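Local coordinates for protein antistasin (PDB 1SKZ) that potently inhibits the blood coagulation protease factor Xa and carries sequences consistent with heparin binding, at residues 29-34 with 39-44; 80-85 with 101-106. All coordinates share one frame; numbering follows the deposited sequence.

Contact 1: residues 29-34 with 39-44; sequences SGVRCR and HGFQRS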
ATOM      1  N   SER A  29       4.380  -5.384  -9.103  1.00 23.79           N
ATOM      2  CA  SER A  29       3.884  -6.750  -8.972  1.00 27.47           C
ATOM      3  C   SER A  29       2.402  -6.860  -9.304  1.00 29.05           C
ATOM      4  O   SER A  29       1.900  -7.946  -9.651  1.00 30.66           O
ATOM      5  CB  SER A  29       4.119  -7.262  -7.557  1.00 28.03           C
ATOM      6  OG  SER A  29       5.491  -7.205  -7.260  1.00 31.71           O
ATOM      7  N   GLY A  30       1.686  -5.753  -9.137  1.00 27.87           N
ATOM      8  CA  GLY A  30       0.241  -5.829  -9.225  1.00 30.66           C
ATOM      9  C   GLY A  30      -0.457  -6.091  -7.888  1.00 31.06           C
ATOM     10  O   GLY A  30       0.152  -6.544  -6.896  1.00 28.70           O
ATOM     11  N   VAL A  31      -1.742  -5.755  -7.871  1.00 31.26           N
ATOM     12  CA  VAL A  31      -2.592  -5.873  -6.696  1.00 32.72           C
ATOM     13  C   VAL A  31      -2.956  -7.360  -6.509  1.00 32.18           C
ATOM     14  O   VAL A  31      -3.317  -8.039  -7.467  1.00 31.22           O
ATOM     15  CB  VAL A  31      -3.866  -5.004  -6.906  1.00 33.34           C
ATOM     16  CG1 VAL A  31      -4.839  -5.162  -5.752  1.00 34.49           C
ATOM     17  CG2 VAL A  31      -3.458  -3.552  -7.091  1.00 34.54           C
ATOM     18  N   ARG A  32      -2.767  -7.895  -5.307  1.00 32.68           N
ATOM     19  CA  ARG A  32      -2.982  -9.333  -5.138  1.00 33.18           C
ATOM     20  C   ARG A  32      -4.409  -9.545  -4.677  1.00 30.12           C
ATOM     21  O   ARG A  32      -4.647 -10.330  -3.781  1.00 34.66           O
ATOM     22  CB  ARG A  32      -2.030  -9.960  -4.097  1.00 35.55           C
ATOM     23  CG  ARG A  32      -0.546  -9.925  -4.411  1.00 38.77           C
ATOM     24  CD  ARG A  32      -0.049  -8.521  -4.144  1.00 43.84           C
ATOM     25  NE  ARG A  32       1.359  -8.383  -3.754  1.00 48.04           N
ATOM     26  CZ  ARG A  32       2.405  -8.604  -4.552  1.00 50.05           C
ATOM     27  NH1 ARG A  32       2.306  -9.450  -5.590  1.00 52.02           N
ATOM     28  NH2 ARG A  32       3.598  -8.152  -4.185  1.00 48.27           N
ATOM     29  N   CYS A  33      -5.347  -8.775  -5.219  1.00 26.67           N
ATOM     30  CA  CYS A  33      -6.745  -8.908  -4.856  1.00 20.61           C
ATOM     31  C   CYS A  33      -7.628  -8.376  -5.976  1.00 21.51           C
ATOM     32  O   CYS A  33      -7.146  -7.724  -6.929  1.00 20.96           O
ATOM     33  CB  CYS A  33      -7.035  -8.126  -3.585  1.00 19.34           C
ATOM     34  SG  CYS A  33      -7.145  -6.317  -3.856  1.00 17.06           S
ATOM     35  N   ARG A  34      -8.931  -8.502  -5.739  1.00 21.82           N
ATOM     36  CA  ARG A  34      -9.976  -8.048  -6.644  1.00 24.67           C
ATOM     37  C   ARG A  34     -10.997  -7.192  -5.893  1.00 21.05           C
ATOM     38  O   ARG A  34     -12.162  -7.123  -6.285  1.00 22.55           O
ATOM     39  CB  ARG A  34     -10.701  -9.257  -7.265  1.00 28.95           C
ATOM     40  CG  ARG A  34      -9.837 -10.122  -8.175  1.00 33.72           C
ATOM     41  CD  ARG A  34     -10.662 -11.272  -8.714  1.00 39.65           C
ATOM     42  NE  ARG A  34      -9.850 -12.431  -9.094  1.00 45.62           N
ATOM     43  CZ  ARG A  34     -10.326 -13.509  -9.717  1.00 47.38           C
ATOM     44  NH1 ARG A  34     -11.595 -13.545 -10.125  1.00 48.89           N
ATOM     45  NH2 ARG A  34      -9.519 -14.526  -9.985  1.00 49.06           N
ATOM     46  N   HIS A  39     -12.433   4.903  -5.127  1.00 14.67           N
ATOM     47  CA  HIS A  39     -11.427   5.840  -5.609  1.00 15.36           C
ATOM     48  C   HIS A  39     -10.141   5.211  -6.099  1.00 13.78           C
ATOM     49  O   HIS A  39      -9.126   5.886  -6.177  1.00 16.69           O
ATOM     50  CB  HIS A  39     -11.073   6.877  -4.540  1.00 16.45           C
ATOM     51  CG  HIS A  39     -12.253   7.617  -4.010  1.00 19.22           C
ATOM     52  ND1 HIS A  39     -13.051   8.406  -4.812  1.00 21.84           N
ATOM     53  CD2 HIS A  39     -12.794   7.665  -2.772  1.00 20.45           C
ATOM     54  CE1 HIS A  39     -14.029   8.915  -4.085  1.00 21.97           C
ATOM     55  NE2 HIS A  39     -13.896   8.480  -2.846  1.00 23.72           N
ATOM     56  N   GLY A  40     -10.155   3.928  -6.408  1.00 12.86           N
ATOM     57  CA  GLY A  40      -8.914   3.260  -6.776  1.00 13.30           C
ATOM     58  C   GLY A  40      -8.022   2.796  -5.618  1.00 10.59           C
ATOM     59  O   GLY A  40      -8.262   3.076  -4.462  1.00 10.63           O
ATOM     60  N   PHE A  41      -6.940   2.130  -5.974  1.00 11.84           N
ATOM     61  CA  PHE A  41      -5.949   1.601  -5.045  1.00 13.31           C
ATOM     62  C   PHE A  41      -4.907   2.631  -4.686  1.00 12.95           C
ATOM     63  O   PHE A  41      -4.550   3.467  -5.491  1.00 12.96           O
ATOM     64  CB  PHE A  41      -5.237   0.396  -5.677  1.00 12.68           C
ATOM     65  CG  PHE A  41      -6.121  -0.808  -5.860  1.00 14.39           C
ATOM     66  CD1 PHE A  41      -6.693  -1.454  -4.753  1.00 12.93           C
ATOM     67  CD2 PHE A  41      -6.394  -1.303  -7.137  1.00 15.95           C
ATOM     68  CE1 PHE A  41      -7.514  -2.551  -4.897  1.00 11.03           C
ATOM     69  CE2 PHE A  41      -7.236  -2.428  -7.289  1.00 15.99           C
ATOM     70  CZ  PHE A  41      -7.798  -3.051  -6.136  1.00 13.57           C
ATOM     71  N   GLN A  42      -4.460   2.593  -3.441  1.00 13.09           N
ATOM     72  CA  GLN A  42      -3.308   3.357  -2.988  1.00 13.59           C
ATOM     73  C   GLN A  42      -2.058   2.900  -3.690  1.00 12.22           C
ATOM     74  O   GLN A  42      -2.002   1.795  -4.220  1.00 12.94           O
ATOM     75  CB  GLN A  42      -3.140   3.219  -1.467  1.00 14.79           C
ATOM     76  CG  GLN A  42      -4.355   3.783  -0.773  1.00 19.00           C
ATOM     77  CD  GLN A  42      -4.132   4.087   0.686  1.00 24.63           C
ATOM     78  OE1 GLN A  42      -3.023   4.450   1.109  1.00 26.84           O
ATOM     79  NE2 GLN A  42      -5.191   3.914   1.485  1.00 23.98           N
ATOM     80  N   ARG A  43      -1.080   3.778  -3.769  1.00 11.62           N
ATOM     81  CA  ARG A  43       0.189   3.387  -4.349  1.00 14.48           C
ATOM     82  C   ARG A  43       1.288   3.612  -3.332  1.00 14.34           C
ATOM     83  O   ARG A  43       1.200   4.518  -2.498  1.00 15.27           O
ATOM     84  CB  ARG A  43       0.471   4.191  -5.638  1.00 16.49           C
ATOM     85  CG  ARG A  43      -0.492   3.838  -6.788  1.00 20.69           C
ATOM     86  CD  ARG A  43       0.016   4.344  -8.108  1.00 23.79           C
ATOM     87  NE  ARG A  43      -0.908   4.099  -9.216  1.00 24.13           N
ATOM     88  CZ  ARG A  43      -0.667   3.253 -10.208  1.00 24.42           C
ATOM     89  NH1 ARG A  43       0.488   2.594 -10.276  1.00 23.83           N
ATOM     90  NH2 ARG A  43      -1.598   3.066 -11.121  1.00 25.86           N
ATOM     91  N   SER A  44       2.349   2.814  -3.420  1.00 13.41           N
ATOM     92  CA  SER A  44       3.612   3.185  -2.789  1.00 12.34           C
ATOM     93  C   SER A  44       4.151   4.482  -3.394  1.00 12.66           C
ATOM     94  O   SER A  44       3.748   4.906  -4.494  1.00 10.20           O
ATOM     95  CB  SER A  44       4.647   2.062  -2.952  1.00 13.43           C
ATOM     96  OG  SER A  44       4.923   1.840  -4.318  1.00 13.37           O
TER
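The ring of Phe41 meets the opposite segment with one side, where it takes up both methyls of Val31 and, at an oblique angle, the sulfur of Cys33. Val31 CG1 hangs over the outer part of the ring, 3.7 Å from Phe41 CZ and 3.9 Å from the ring centroid, only 20° off the normal, a clear CH-pi contact. The second methyl lies over the same side but nearer the root of the ring: Val31 CG2 comes to 3.7 Å from Phe41 CD2. With CG1 anti to the valine N (chi1 176°) and CG2 beside that N, both branches can settle on one aromatic surface. The two side chains come at each other from opposite directions.

Cys33 adds a sulfur-aromatic contact, its SG 3.9 Å from Phe41 CE1 and 57° off the ring normal. The sulfur is in turn bonded to Cys51, so the ring packs against a fixed disulfide. Cys33 immediately precedes Arg34, which with the next residue makes up the reactive bond, a site where this structure carries a changed residue; the CB of Arg34 points away from segment 39-44. The contact is small and apolar, near the surface.

Phe41 opens the short strand 41-43, and Gln42, next along it, shares backbone hydrogen bonds with Phe50 and Lys52. Glu49, on strand 49-50, touches both Val31 and Phe41, so the loop that follows helix 8-11 rests on the two short strands together.

Contact 2: residues 80-85 with 101-106; sequences CDCKID and LGCEYC
Cys82 and Cys103 are joined by a disulfide, SG to SG 2.1 Å, that brings their CA atoms to 5.4 Å. Each sulfur is anti to its own carbonyl carbon and lies beside its own N, with chi1 -51° at Cys82 and -62° at Cys103. The torsion about the S-S bond is -82°, close to the relaxed right angle. Since the two CB-SG torsions are negative as well, all five share one sign, and the bridge is a left-handed spiral. The CB of Cys103 points toward segment 80-85.

Beside the bridge, Asp81 and Leu101 cross at roughly a right angle. One leucine methyl does most of the touching: Leu101 CD1 sits 3.6 Å from Asp81 CG and also brushes the aspartate CB, so the carboxylate root is packed against hydrocarbon. The polar end has its own partner, OD2 hydrogen-bonding Thr77 OG1. Asp81 also closes on the bridge from its backbone, Asp81 C lying 3.6 Å from Cys103 SG. Asp81 and Cys82 both face Met72 of strand 71-72, forming a classic beta bulge.

Farther along, a water joins the backbones by donating to Lys83 O and to Glu104 O, 3.0 Å to each. Within segment 101-106, the backbone N atoms of Leu101 and Cys103 both bond Asp99 OD1 of the same chain, which belongs to a predicted heparin site.

With no direct hydrogen bond between the segments, strands 82-83 and 104-105 are not paired here as a sheet. Their hold on each other is mainly covalent, backed by a little apolar packing and one bridging water, so the link probably depends on the disulfide staying oxidised.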
ATOM      1  N   CYS A  80       1.291  19.853  -8.666  1.00 15.11           N
ATOM      2  CA  CYS A  80       2.553  20.473  -9.010  1.00 15.01           C
ATOM      3  C   CYS A  80       3.487  20.413  -7.830  1.00 13.47           C
ATOM      4  O   CYS A  80       3.916  21.434  -7.296  1.00 15.31           O
ATOM      5  CB  CYS A  80       2.313  21.925  -9.495  1.00 17.57           C
ATOM      6  SG  CYS A  80       1.383  22.010 -11.071  1.00 19.70           S
ATOM      7  N   ASP A  81       3.831  19.191  -7.438  1.00 15.46           N
ATOM      8  CA  ASP A  81       4.504  18.935  -6.162  1.00 14.87           C
ATOM      9  C   ASP A  81       6.027  18.942  -6.243  1.00 14.49           C
ATOM     10  O   ASP A  81       6.700  19.087  -5.229  1.00 16.44           O
ATOM     11  CB  ASP A  81       4.025  17.591  -5.592  1.00 15.74           C
ATOM     12  CG  ASP A  81       2.662  17.689  -4.898  1.00 17.42           C
ATOM     13  OD1 ASP A  81       2.315  18.746  -4.328  1.00 19.53           O
ATOM     14  OD2 ASP A  81       1.912  16.694  -4.938  1.00 18.40           O
ATOM     15  N   CYS A  82       6.576  18.663  -7.422  1.00 14.91           N
ATOM     16  CA  CYS A  82       8.009  18.450  -7.564  1.00 15.36           C
ATOM     17  C   CYS A  82       8.768  19.667  -8.047  1.00 18.38           C
ATOM     18  O   CYS A  82       8.310  20.396  -8.925  1.00 18.82           O
ATOM     19  CB  CYS A  82       8.290  17.290  -8.510  1.00 13.93           C
ATOM     20  SG  CYS A  82       7.393  15.764  -8.115  1.00 15.00           S
ATOM     21  N   LYS A  83       9.913  19.915  -7.425  1.00 19.57           N
ATOM     22  CA  LYS A  83      10.874  20.867  -7.952  1.00 19.87           C
ATOM     23  C   LYS A  83      11.300  20.394  -9.344  1.00 20.72           C
ATOM     24  O   LYS A  83      11.749  19.238  -9.497  1.00 18.98           O
ATOM     25  CB  LYS A  83      12.098  20.895  -7.067  1.00 21.64           C
ATOM     26  CG  LYS A  83      11.977  21.744  -5.837  1.00 25.18           C
ATOM     27  CD  LYS A  83      13.373  22.130  -5.396  1.00 27.23           C
ATOM     28  CE  LYS A  83      13.446  22.321  -3.918  1.00 30.53           C
ATOM     29  NZ  LYS A  83      12.906  23.651  -3.635  1.00 34.46           N
ATOM     30  N   ILE A  84      11.323  21.327 -10.299  1.00 18.72           N
ATOM     31  CA  ILE A  84      11.880  21.053 -11.631  1.00 18.56           C
ATOM     32  C   ILE A  84      13.385  20.791 -11.587  1.00 18.06           C
ATOM     33  O   ILE A  84      13.879  19.832 -12.195  1.00 18.60           O
ATOM     34  CB  ILE A  84      11.606  22.216 -12.597  1.00 18.26           C
ATOM     35  CG1 ILE A  84      10.099  22.363 -12.799  1.00 17.57           C
ATOM     36  CG2 ILE A  84      12.318  21.949 -13.949  1.00 19.69           C
ATOM     37  CD1 ILE A  84       9.701  23.568 -13.701  1.00 20.01           C
ATOM     38  N   ASP A  85      14.097  21.618 -10.814  1.00 18.66           N
ATOM     39  CA  ASP A  85      15.531  21.485 -10.639  1.00 20.09           C
ATOM     40  C   ASP A  85      15.843  21.218  -9.156  1.00 22.55           C
ATOM     41  O   ASP A  85      15.803  22.124  -8.330  1.00 23.33           O
ATOM     42  CB  ASP A  85      16.239  22.770 -11.088  1.00 21.77           C
ATOM     43  CG  ASP A  85      17.753  22.577 -11.314  1.00 22.90           C
ATOM     44  OD1 ASP A  85      18.325  21.530 -10.909  1.00 22.21           O
ATOM     45  OD2 ASP A  85      18.378  23.477 -11.925  1.00 23.12           O
ATOM     46  N   LEU A 101       5.422  12.378  -1.987  1.00 13.25           N
ATOM     47  CA  LEU A 101       4.635  12.892  -3.115  1.00 12.04           C
ATOM     48  C   LEU A 101       5.163  12.302  -4.419  1.00 13.26           C
ATOM     49  O   LEU A 101       4.702  12.712  -5.511  1.00 11.30           O
ATOM     50  CB  LEU A 101       4.694  14.424  -3.162  1.00 11.66           C
ATOM     51  CG  LEU A 101       4.298  15.134  -1.849  1.00 11.99           C
ATOM     52  CD1 LEU A 101       4.479  16.652  -1.927  1.00 12.13           C
ATOM     53  CD2 LEU A 101       2.873  14.774  -1.526  1.00 10.44           C
ATOM     54  N   GLY A 102       6.127  11.372  -4.294  1.00 11.39           N
ATOM     55  CA  GLY A 102       6.743  10.714  -5.444  1.00 13.30           C
ATOM     56  C   GLY A 102       7.781  11.551  -6.200  1.00 14.77           C
ATOM     57  O   GLY A 102       8.033  11.322  -7.385  1.00 14.44           O
ATOM     58  N   CYS A 103       8.373  12.523  -5.515  1.00 15.24           N
ATOM     59  CA  CYS A 103       9.313  13.436  -6.144  1.00 14.64           C
ATOM     60  C   CYS A 103      10.719  13.033  -5.780  1.00 14.74           C
ATOM     61  O   CYS A 103      11.036  12.856  -4.605  1.00 15.52           O
ATOM     62  CB  CYS A 103       9.051  14.870  -5.666  1.00 13.79           C
ATOM     63  SG  CYS A 103       7.421  15.591  -6.070  1.00 14.50           S
ATOM     64  N   GLU A 104      11.599  12.982  -6.767  1.00 14.78           N
ATOM     65  CA  GLU A 104      13.023  12.761  -6.481  1.00 16.16           C
ATOM     66  C   GLU A 104      13.642  13.917  -5.752  1.00 15.51           C
ATOM     67  O   GLU A 104      13.285  15.092  -5.984  1.00 14.38           O
ATOM     68  CB  GLU A 104      13.823  12.496  -7.762  1.00 16.33           C
ATOM     69  CG  GLU A 104      13.411  11.211  -8.431  1.00 18.93           C
ATOM     70  CD  GLU A 104      14.322  10.837  -9.572  1.00 23.01           C
ATOM     71  OE1 GLU A 104      14.675  11.749 -10.352  1.00 20.90           O
ATOM     72  OE2 GLU A 104      14.671   9.636  -9.679  1.00 24.00           O
ATOM     73  N   TYR A 105      14.543  13.585  -4.830  1.00 15.56           N
ATOM     74  CA  TYR A 105      15.381  14.597  -4.219  1.00 14.93           C
ATOM     75  C   TYR A 105      16.776  14.048  -4.038  1.00 13.77           C
ATOM     76  O   TYR A 105      17.051  12.916  -4.419  1.00 12.32           O
ATOM     77  CB  TYR A 105      14.779  15.095  -2.888  1.00 15.81           C
ATOM     78  CG  TYR A 105      14.622  14.031  -1.791  1.00 15.86           C
ATOM     79  CD1 TYR A 105      13.551  13.142  -1.811  1.00 15.14           C
ATOM     80  CD2 TYR A 105      15.520  13.967  -0.715  1.00 15.12           C
ATOM     81  CE1 TYR A 105      13.372  12.209  -0.792  1.00 15.97           C
ATOM     82  CE2 TYR A 105      15.347  13.050   0.286  1.00 15.93           C
ATOM     83  CZ  TYR A 105      14.274  12.179   0.246  1.00 16.53           C
ATOM     84  OH  TYR A 105      14.099  11.284   1.273  1.00 17.71           O
ATOM     85  N   CYS A 106      17.689  14.945  -3.686  1.00 16.21           N
ATOM     86  CA  CYS A 106      19.119  14.672  -3.800  1.00 18.39           C
ATOM     87  C   CYS A 106      19.709  13.842  -2.657  1.00 20.93           C
ATOM     88  O   CYS A 106      20.552  14.322  -1.883  1.00 21.10           O
ATOM     89  CB  CYS A 106      19.857  15.992  -3.955  1.00 18.98           C
ATOM     90  SG  CYS A 106      21.496  15.797  -4.673  1.00 21.21           S
TER
HETATM   91  O   HOH W   1      11.678  16.660  -8.038  1.00 28.80           O

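In the fold
From the N terminus, helix 8-11 comes first, and contact 1 then closes a short loop of four residues, 35-38, which starts at the first reactive bond, a site with a changed residue here. It joins the loop after helix 8-11 to strand 41-43. The chain runs on through strands 49-50 and 71-72 before contact 2 opens at 80-85. That contact closes a longer loop, 86-100, holding the second reactive bond, Arg89-Lys90, and strand 96-98, and joins strand 82-83 to the segment carrying strand 104-105. The loops follow in series, neither nested nor crossed. Contacts 1 and 2 do not touch and lie on opposite sides of the chain's centre, in the first and second antistasin-like repeats.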